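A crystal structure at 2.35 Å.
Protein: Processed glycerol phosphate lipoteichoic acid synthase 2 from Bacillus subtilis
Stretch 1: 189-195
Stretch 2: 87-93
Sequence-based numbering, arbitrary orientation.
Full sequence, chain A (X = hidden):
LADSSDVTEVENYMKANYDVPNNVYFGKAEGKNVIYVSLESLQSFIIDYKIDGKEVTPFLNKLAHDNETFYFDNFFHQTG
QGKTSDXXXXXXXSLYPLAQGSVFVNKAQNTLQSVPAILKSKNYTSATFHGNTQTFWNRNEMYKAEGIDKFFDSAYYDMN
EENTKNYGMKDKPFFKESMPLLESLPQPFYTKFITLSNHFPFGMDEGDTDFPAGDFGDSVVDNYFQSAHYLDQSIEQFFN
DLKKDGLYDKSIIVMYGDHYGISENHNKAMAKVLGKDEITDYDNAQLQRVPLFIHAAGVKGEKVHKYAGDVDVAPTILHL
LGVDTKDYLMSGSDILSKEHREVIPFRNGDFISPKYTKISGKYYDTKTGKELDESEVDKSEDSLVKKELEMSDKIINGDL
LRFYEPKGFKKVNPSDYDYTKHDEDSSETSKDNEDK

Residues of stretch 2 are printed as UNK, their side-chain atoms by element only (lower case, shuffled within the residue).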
# COMPACT_ATOMS: atom_id res chain seq x y z
N PHE A 189 14.60 -4.72 11.84
CA PHE A 189 13.18 -4.58 12.15
C PHE A 189 12.34 -4.34 10.92
O PHE A 189 12.81 -3.76 9.94
CB PHE A 189 12.94 -3.49 13.20
CG PHE A 189 13.40 -2.13 12.78
CD1 PHE A 189 12.75 -1.44 11.75
CD2 PHE A 189 14.46 -1.52 13.40
CE1 PHE A 189 13.19 -0.16 11.36
CE2 PHE A 189 14.89 -0.25 13.02
CZ PHE A 189 14.27 0.42 12.01
N TYR A 190 11.08 -4.76 10.99
CA TYR A 190 10.10 -4.55 9.93
C TYR A 190 8.92 -3.80 10.54
O TYR A 190 8.28 -4.31 11.46
CB TYR A 190 9.66 -5.92 9.42
CG TYR A 190 8.48 -5.94 8.45
CD1 TYR A 190 7.16 -5.76 8.88
CD2 TYR A 190 8.71 -6.21 7.10
CE1 TYR A 190 6.10 -5.82 7.97
CE2 TYR A 190 7.70 -6.28 6.21
CZ TYR A 190 6.41 -6.07 6.62
OH TYR A 190 5.47 -6.17 5.66
N THR A 191 8.63 -2.60 10.04
CA THR A 191 7.74 -1.66 10.72
C THR A 191 6.77 -0.99 9.78
O THR A 191 7.07 -0.80 8.60
CB THR A 191 8.52 -0.53 11.43
OG1 THR A 191 9.44 0.07 10.52
CG2 THR A 191 9.27 -1.08 12.59
N LYS A 192 5.59 -0.64 10.32
CA LYS A 192 4.52 -0.00 9.56
C LYS A 192 4.09 1.27 10.24
O LYS A 192 3.72 1.24 11.42
CB LYS A 192 3.29 -0.92 9.44
CG LYS A 192 3.47 -2.18 8.58
CD LYS A 192 2.72 -3.41 9.21
CE LYS A 192 1.27 -3.10 9.48
NZ LYS A 192 0.60 -2.61 8.22
N PHE A 193 4.13 2.38 9.49
CA PHE A 193 3.60 3.65 9.97
C PHE A 193 2.30 4.02 9.26
O PHE A 193 2.28 4.27 8.04
CB PHE A 193 4.65 4.74 9.78
CG PHE A 193 5.82 4.63 10.72
CD1 PHE A 193 5.90 5.44 11.83
CD2 PHE A 193 6.84 3.71 10.49
CE1 PHE A 193 6.99 5.33 12.71
CE2 PHE A 193 7.90 3.61 11.33
CZ PHE A 193 8.00 4.42 12.46
N ILE A 194 1.19 4.03 10.00
CA ILE A 194 -0.10 4.32 9.39
C ILE A 194 -0.51 5.76 9.71
O ILE A 194 -0.88 6.07 10.85
CB ILE A 194 -1.22 3.34 9.85
CG1 ILE A 194 -0.72 1.88 9.92
CG2 ILE A 194 -2.54 3.54 8.96
CD1 ILE A 194 -0.30 1.26 8.58
N THR A 195 -0.40 6.64 8.71
CA THR A 195 -0.71 8.06 8.88
C THR A 195 -2.22 8.21 8.99
O THR A 195 -2.94 7.33 8.59
CB THR A 195 -0.14 8.95 7.73
OG1 THR A 195 -0.76 8.64 6.46
CG2 THR A 195 1.37 8.76 7.64
N UNK A 87 -5.62 -2.33 2.18
CA UNK A 87 -4.25 -2.15 1.68
C UNK A 87 -3.20 -2.78 2.63
O UNK A 87 -2.26 -3.43 2.18
c UNK A 87 -3.96 -0.68 1.35
N UNK A 88 -3.35 -2.64 3.94
CA UNK A 88 -2.39 -3.31 4.87
C UNK A 88 -2.41 -4.83 4.70
O UNK A 88 -1.37 -5.51 4.74
o UNK A 88 -3.82 -0.77 8.65
o UNK A 88 -2.02 -2.05 9.03
c UNK A 88 -2.68 -3.03 6.36
c UNK A 88 -2.63 -1.58 6.76
c UNK A 88 -2.83 -1.45 8.26
N UNK A 89 -3.60 -5.39 4.50
CA UNK A 89 -3.71 -6.83 4.32
C UNK A 89 -2.93 -7.35 3.12
O UNK A 89 -2.28 -8.39 3.17
c UNK A 89 -5.19 -7.24 4.14
c UNK A 89 -5.72 -9.36 2.85
c UNK A 89 -5.45 -10.90 5.16
c UNK A 89 -5.24 -9.52 5.21
c UNK A 89 -5.91 -10.74 2.78
c UNK A 89 -5.38 -8.74 4.07
c UNK A 89 -5.77 -11.52 3.95
N UNK A 90 -3.00 -6.59 2.03
CA UNK A 90 -2.27 -6.91 0.81
C UNK A 90 -0.76 -6.74 0.94
O UNK A 90 -0.03 -7.56 0.38
c UNK A 90 -4.20 -6.66 -0.76
c UNK A 90 -2.85 -6.10 -0.35
c UNK A 90 -5.73 -4.23 -1.39
se UNK A 90 -4.96 -5.74 -2.32
N UNK A 91 -0.30 -5.71 1.68
CA UNK A 91 1.14 -5.50 1.92
C UNK A 91 1.71 -6.69 2.66
O UNK A 91 2.79 -7.12 2.35
se UNK A 91 1.75 -2.55 0.42
c UNK A 91 0.98 -2.94 2.18
c UNK A 91 0.13 -2.04 -0.54
c UNK A 91 1.45 -4.25 2.77
N UNK A 92 0.97 -7.19 3.66
CA UNK A 92 1.49 -8.30 4.48
C UNK A 92 1.24 -9.68 3.87
O UNK A 92 1.90 -10.61 4.25
c UNK A 92 2.23 -6.13 6.45
o UNK A 92 3.32 -6.62 6.12
o UNK A 92 2.08 -4.91 6.55
c UNK A 92 0.92 -8.30 5.92
c UNK A 92 1.06 -7.03 6.78
N UNK A 93 0.29 -9.82 2.94
CA UNK A 93 -0.09 -11.18 2.52
C UNK A 93 -0.02 -11.51 1.05
O UNK A 93 0.03 -12.68 0.70
c UNK A 93 -1.48 -11.54 3.05
n UNK A 93 -2.07 -10.52 5.16
c UNK A 93 -1.51 -11.57 4.53
o UNK A 93 -1.03 -12.52 5.13
O HOH W 1 5.57 -6.54 3.05

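Position 87 opens the helical stretch with a single side-chain carbon. It is out of reach of the strand: CB lies 8.3 Å from Ile194 CD1, the nearest strand atom. One carbon alone identifies Ala87.

Position 88 carries an unbranched chain of three carbons, the third bearing two oxygens. Its CA-to-CB bond points toward the strand, and one of the oxygens comes 2.8 Å from Lys192 NZ. Three carbons before the oxygens make this Glu88, with chi1 m and chi2 t, an extended arm along which the carboxylate reaches the lysine. The oxygen concerned is OE1, which accepts a hydrogen bond from Lys192 NZ within a salt bridge. Ile194 packs against the same group, its CD1 3.7 Å from Glu88 CD.

At position 89 one carbon leads into a six-membered ring made entirely of carbon, without a hydroxyl. The residue is Phe89; its CA-to-CB bond points away from the strand, and it makes no contact there.

Position 90 has an unbranched chain of two carbons, a selenium and a terminal carbon, the pattern of selenomethionine, so this is Met90. It does not reach the strand.

Position 91 repeats the same four atoms, selenium third. The CA-to-CB bond points toward the strand, but the end of the chain leads away, and the nearest approach is 5.3 Å, from CB to Tyr190 OH. This is Met91, also selenomethionine. Its backbone contributes through a water, which donates to Met91 O at 2.9 Å and is also hydrogen-bonded to Tyr190 OH at 2.6 Å.

Position 92 again shows three carbons and two terminal oxygens. Although CA-to-CB points sideways, the carboxylate comes nearer the strand, and one oxygen lies 3.2 Å from Lys192 NZ. This second carboxylate belongs to Glu92, and the oxygen is OE2, a hydrogen-bond acceptor in another salt bridge.

Position 93 has two carbons, the second carrying one oxygen and one nitrogen, a short amide that defines Asn93. It remains clear of the strand; ND2 instead donates to Phe89 O at 2.9 Å, within the helix.

The contact centres on Lys192, whose ammonium group bridges two carboxylates one helical turn apart. The strand and helix run nearly antiparallel, at 166°, and their axes approach no closer than 11.8 Å, so long side chains span the gap. Tyr190, Lys192 and Ile194, alternate residues of the strand, all point toward the helix. With only 249 Å² buried, this small interface joins paired charges to limited apolar packing by Ile194.

Stretch 2 87-93: AEFMMEN
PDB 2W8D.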